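Local coordinates for protein amidase, hydantoinase/carbamoylase family (Paraburkholderia phymatum, PDB 6C0D) that probably hydrolyses N-carbamoyl-L-amino acids as a zinc-dependent homodimeric amidase of the peptidase M20 family, at residues I16-K26 and E399-A410. Sequence-based numbering, arbitrary orientation. Where two conformers were deposited one is given.
With EDO (1,2-ethanediol), chain K.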
# COMPACT_ATOMS: atom_id res chain seq x y z
N ILE A 16 4.95 -47.92 -18.72
CA ILE A 16 6.06 -47.00 -18.50
C ILE A 16 7.09 -47.67 -17.59
O ILE A 16 6.82 -48.67 -16.92
CB ILE A 16 5.61 -45.66 -17.91
CG1 ILE A 16 5.16 -45.85 -16.45
CG2 ILE A 16 4.51 -45.05 -18.76
CD1 ILE A 16 5.00 -44.52 -15.67
N ASP A 17 8.27 -47.08 -17.57
CA ASP A 17 9.32 -47.52 -16.66
C ASP A 17 9.40 -46.45 -15.57
O ASP A 17 9.91 -45.35 -15.82
CB ASP A 17 10.66 -47.65 -17.39
CG ASP A 17 11.82 -48.04 -16.48
OD1 ASP A 17 11.70 -47.90 -15.25
OD2 ASP A 17 12.86 -48.49 -17.00
N PRO A 18 8.87 -46.71 -14.37
CA PRO A 18 8.80 -45.63 -13.37
C PRO A 18 10.16 -45.19 -12.88
O PRO A 18 10.32 -44.02 -12.50
CB PRO A 18 7.95 -46.25 -12.24
CG PRO A 18 8.17 -47.74 -12.38
CD PRO A 18 8.29 -47.97 -13.88
N ILE A 19 11.15 -46.09 -12.87
CA ILE A 19 12.48 -45.70 -12.43
C ILE A 19 13.10 -44.75 -13.44
O ILE A 19 13.67 -43.71 -13.09
CB ILE A 19 13.35 -46.95 -12.21
CG1 ILE A 19 12.76 -47.83 -11.10
CG2 ILE A 19 14.79 -46.56 -11.85
CD1 ILE A 19 13.50 -49.15 -10.92
N ARG A 20 13.00 -45.10 -14.73
CA ARG A 20 13.50 -44.24 -15.80
C ARG A 20 12.83 -42.87 -15.75
O ARG A 20 13.48 -41.83 -15.95
CB ARG A 20 13.25 -44.93 -17.15
CG ARG A 20 13.79 -44.21 -18.37
CD ARG A 20 13.66 -45.10 -19.61
NE ARG A 20 12.26 -45.41 -19.91
CZ ARG A 20 11.86 -46.31 -20.81
NH1 ARG A 20 12.76 -47.00 -21.51
NH2 ARG A 20 10.57 -46.52 -21.03
N LEU A 21 11.51 -42.84 -15.53
CA LEU A 21 10.77 -41.58 -15.42
C LEU A 21 11.33 -40.69 -14.31
O LEU A 21 11.66 -39.52 -14.54
CB LEU A 21 9.30 -41.87 -15.16
CG LEU A 21 8.45 -40.65 -14.82
CD1 LEU A 21 8.22 -39.83 -16.09
CD2 LEU A 21 7.13 -41.11 -14.19
N LEU A 22 11.42 -41.24 -13.09
CA LEU A 22 11.91 -40.45 -11.96
C LEU A 22 13.37 -40.05 -12.14
O LEU A 22 13.77 -38.94 -11.76
CB LEU A 22 11.72 -41.24 -10.65
CG LEU A 22 10.23 -41.32 -10.31
CD1 LEU A 22 9.94 -42.41 -9.27
CD2 LEU A 22 9.75 -39.97 -9.83
N ASP A 23 14.19 -40.94 -12.71
CA ASP A 23 15.60 -40.60 -12.94
C ASP A 23 15.73 -39.37 -13.83
O ASP A 23 16.53 -38.47 -13.57
CB ASP A 23 16.36 -41.77 -13.57
CG ASP A 23 16.62 -42.93 -12.59
OD1 ASP A 23 16.30 -42.81 -11.38
OD2 ASP A 23 17.14 -43.97 -13.05
N ASP A 24 14.95 -39.33 -14.92
CA ASP A 24 14.99 -38.17 -15.82
C ASP A 24 14.47 -36.91 -15.14
O ASP A 24 15.03 -35.82 -15.34
CB ASP A 24 14.19 -38.44 -17.10
CG ASP A 24 14.97 -39.26 -18.13
OD1 ASP A 24 16.21 -39.37 -18.02
OD2 ASP A 24 14.32 -39.77 -19.06
N LEU A 25 13.39 -37.01 -14.35
CA LEU A 25 12.92 -35.84 -13.63
C LEU A 25 13.98 -35.30 -12.69
O LEU A 25 14.16 -34.08 -12.57
CB LEU A 25 11.64 -36.16 -12.85
CG LEU A 25 10.38 -36.07 -13.70
CD1 LEU A 25 9.22 -36.61 -12.90
CD2 LEU A 25 10.11 -34.63 -14.15
N LYS A 26 14.70 -36.20 -12.01
CA LYS A 26 15.71 -35.74 -11.06
C LYS A 26 16.95 -35.22 -11.77
O LYS A 26 17.60 -34.30 -11.26
CB LYS A 26 16.07 -36.87 -10.09
CG LYS A 26 14.89 -37.26 -9.22
CD LYS A 26 15.21 -38.44 -8.34
CE LYS A 26 13.99 -38.87 -7.53
NZ LYS A 26 14.31 -40.02 -6.63
N GLU A 399 6.25 -39.28 -5.01
CA GLU A 399 6.74 -40.01 -6.18
C GLU A 399 5.69 -40.95 -6.74
O GLU A 399 5.55 -41.08 -7.96
CB GLU A 399 8.02 -40.79 -5.85
CG GLU A 399 9.21 -39.89 -5.53
CD GLU A 399 10.57 -40.58 -5.68
OE1 GLU A 399 10.63 -41.82 -5.84
OE2 GLU A 399 11.58 -39.87 -5.64
N GLN A 400 4.94 -41.63 -5.87
CA GLN A 400 3.90 -42.54 -6.38
C GLN A 400 2.82 -41.79 -7.14
O GLN A 400 2.17 -42.36 -8.02
CB GLN A 400 3.30 -43.34 -5.22
CG GLN A 400 2.77 -42.47 -4.09
CD GLN A 400 1.95 -43.25 -3.09
OE1 GLN A 400 0.83 -43.65 -3.39
NE2 GLN A 400 2.51 -43.49 -1.91
N HIS A 401 2.59 -40.51 -6.82
CA HIS A 401 1.60 -39.76 -7.59
C HIS A 401 2.19 -39.23 -8.90
O HIS A 401 1.45 -39.10 -9.90
CB HIS A 401 1.02 -38.63 -6.74
CG HIS A 401 0.33 -39.13 -5.51
ND1 HIS A 401 0.10 -38.33 -4.40
CD2 HIS A 401 -0.15 -40.35 -5.19
CE1 HIS A 401 -0.49 -39.05 -3.46
NE2 HIS A 401 -0.66 -40.28 -3.92
N ILE A 402 3.49 -38.92 -8.92
CA ILE A 402 4.15 -38.61 -10.20
C ILE A 402 4.05 -39.81 -11.15
O ILE A 402 3.74 -39.66 -12.34
CB ILE A 402 5.62 -38.22 -9.96
CG1 ILE A 402 5.71 -36.97 -9.08
CG2 ILE A 402 6.36 -38.05 -11.31
CD1 ILE A 402 7.13 -36.65 -8.58
N VAL A 403 4.31 -41.01 -10.62
CA VAL A 403 4.23 -42.23 -11.42
C VAL A 403 2.81 -42.47 -11.90
O VAL A 403 2.58 -42.78 -13.07
CB VAL A 403 4.76 -43.43 -10.60
CG1 VAL A 403 4.43 -44.76 -11.32
CG2 VAL A 403 6.26 -43.27 -10.39
N LEU A 404 1.82 -42.37 -11.00
CA LEU A 404 0.43 -42.60 -11.42
C LEU A 404 0.00 -41.62 -12.51
O LEU A 404 -0.65 -42.01 -13.49
CB LEU A 404 -0.51 -42.49 -10.21
CG LEU A 404 -2.00 -42.61 -10.54
CD1 LEU A 404 -2.32 -43.98 -11.17
CD2 LEU A 404 -2.89 -42.36 -9.31
N GLY A 405 0.36 -40.34 -12.37
CA GLY A 405 0.03 -39.38 -13.41
C GLY A 405 0.57 -39.80 -14.77
O GLY A 405 -0.11 -39.66 -15.79
N CYS A 406 1.78 -40.33 -14.79
CA CYS A 406 2.37 -40.74 -16.06
C CYS A 406 1.70 -42.00 -16.59
O CYS A 406 1.52 -42.15 -17.80
CB CYS A 406 3.87 -40.96 -15.90
SG CYS A 406 4.75 -41.00 -17.52
N GLU A 407 1.35 -42.94 -15.70
CA GLU A 407 0.60 -44.12 -16.13
C GLU A 407 -0.73 -43.74 -16.78
O GLU A 407 -1.11 -44.30 -17.82
CB GLU A 407 0.37 -45.05 -14.93
CG GLU A 407 1.66 -45.73 -14.48
CD GLU A 407 1.49 -46.53 -13.19
OE1 GLU A 407 0.61 -46.19 -12.41
OE2 GLU A 407 2.25 -47.49 -12.97
N VAL A 408 -1.46 -42.81 -16.16
CA VAL A 408 -2.74 -42.36 -16.73
C VAL A 408 -2.49 -41.68 -18.07
O VAL A 408 -3.16 -41.96 -19.07
CB VAL A 408 -3.47 -41.42 -15.75
CG1 VAL A 408 -4.72 -40.76 -16.45
CG2 VAL A 408 -3.90 -42.20 -14.48
N ALA A 409 -1.49 -40.79 -18.12
CA ALA A 409 -1.21 -40.07 -19.37
C ALA A 409 -0.79 -41.03 -20.48
O ALA A 409 -1.19 -40.86 -21.64
CB ALA A 409 -0.14 -39.01 -19.14
N ALA A 410 0.03 -42.03 -20.15
CA ALA A 410 0.48 -42.99 -21.17
C ALA A 410 -0.68 -43.82 -21.71
O ALA A 410 -0.73 -44.11 -22.92
CB ALA A 410 1.56 -43.90 -20.59
C1 EDO K . 16.74 -45.92 -16.56
O1 EDO K . 17.04 -45.76 -17.96
C2 EDO K . 16.66 -47.40 -16.21
O2 EDO K . 15.36 -47.71 -15.66
O HOH W 1 13.22 -43.19 -6.61
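Helix packing on the zinc-binding domain of the M20 amidase brings Ile-16, Leu-21, Leu-22 and Leu-25, near the N-terminus, against Ile-402, Val-403 and Cys-406 of the C-terminal helix. Ile-16 lies just ahead of its helix and reaches furthest along the partner: CD1 sits 3.7 Å from Cys-406 CB and equally close to Glu-407 CG, while CG2 meets Ala-410 CB. With CG1 between the backbone N and the carbonyl carbon (chi1 70°), its two branches can touch successive turns. Cys-406 CB also takes Leu-21 CD2 at 3.7 Å. The segments' helix axes run at 113° to each other, 10.3 Å apart at closest approach, and helix 102-117 touches both, through Asp-24 and Ala-409. Val-403 sets its two methyls astride Pro-18 CB, and its CG2 meets Leu-22 CD1 at 3.9 Å. Deeper in, Leu-25 CD1 presses on Ile-402 CG2 at 3.6 Å; the Leu-25 side chain is about 12 Å from the bound zinc. At the exposed end the extended Lys-26 crosses Glu-399 at about a right angle. Its NZ makes a salt bridge to OE2 of Glu-399 (2.9 Å), on the syn side and 17° out of the carboxylate plane; a water donates to Glu-399 OE1 and weakly accepts from Lys-26 NZ.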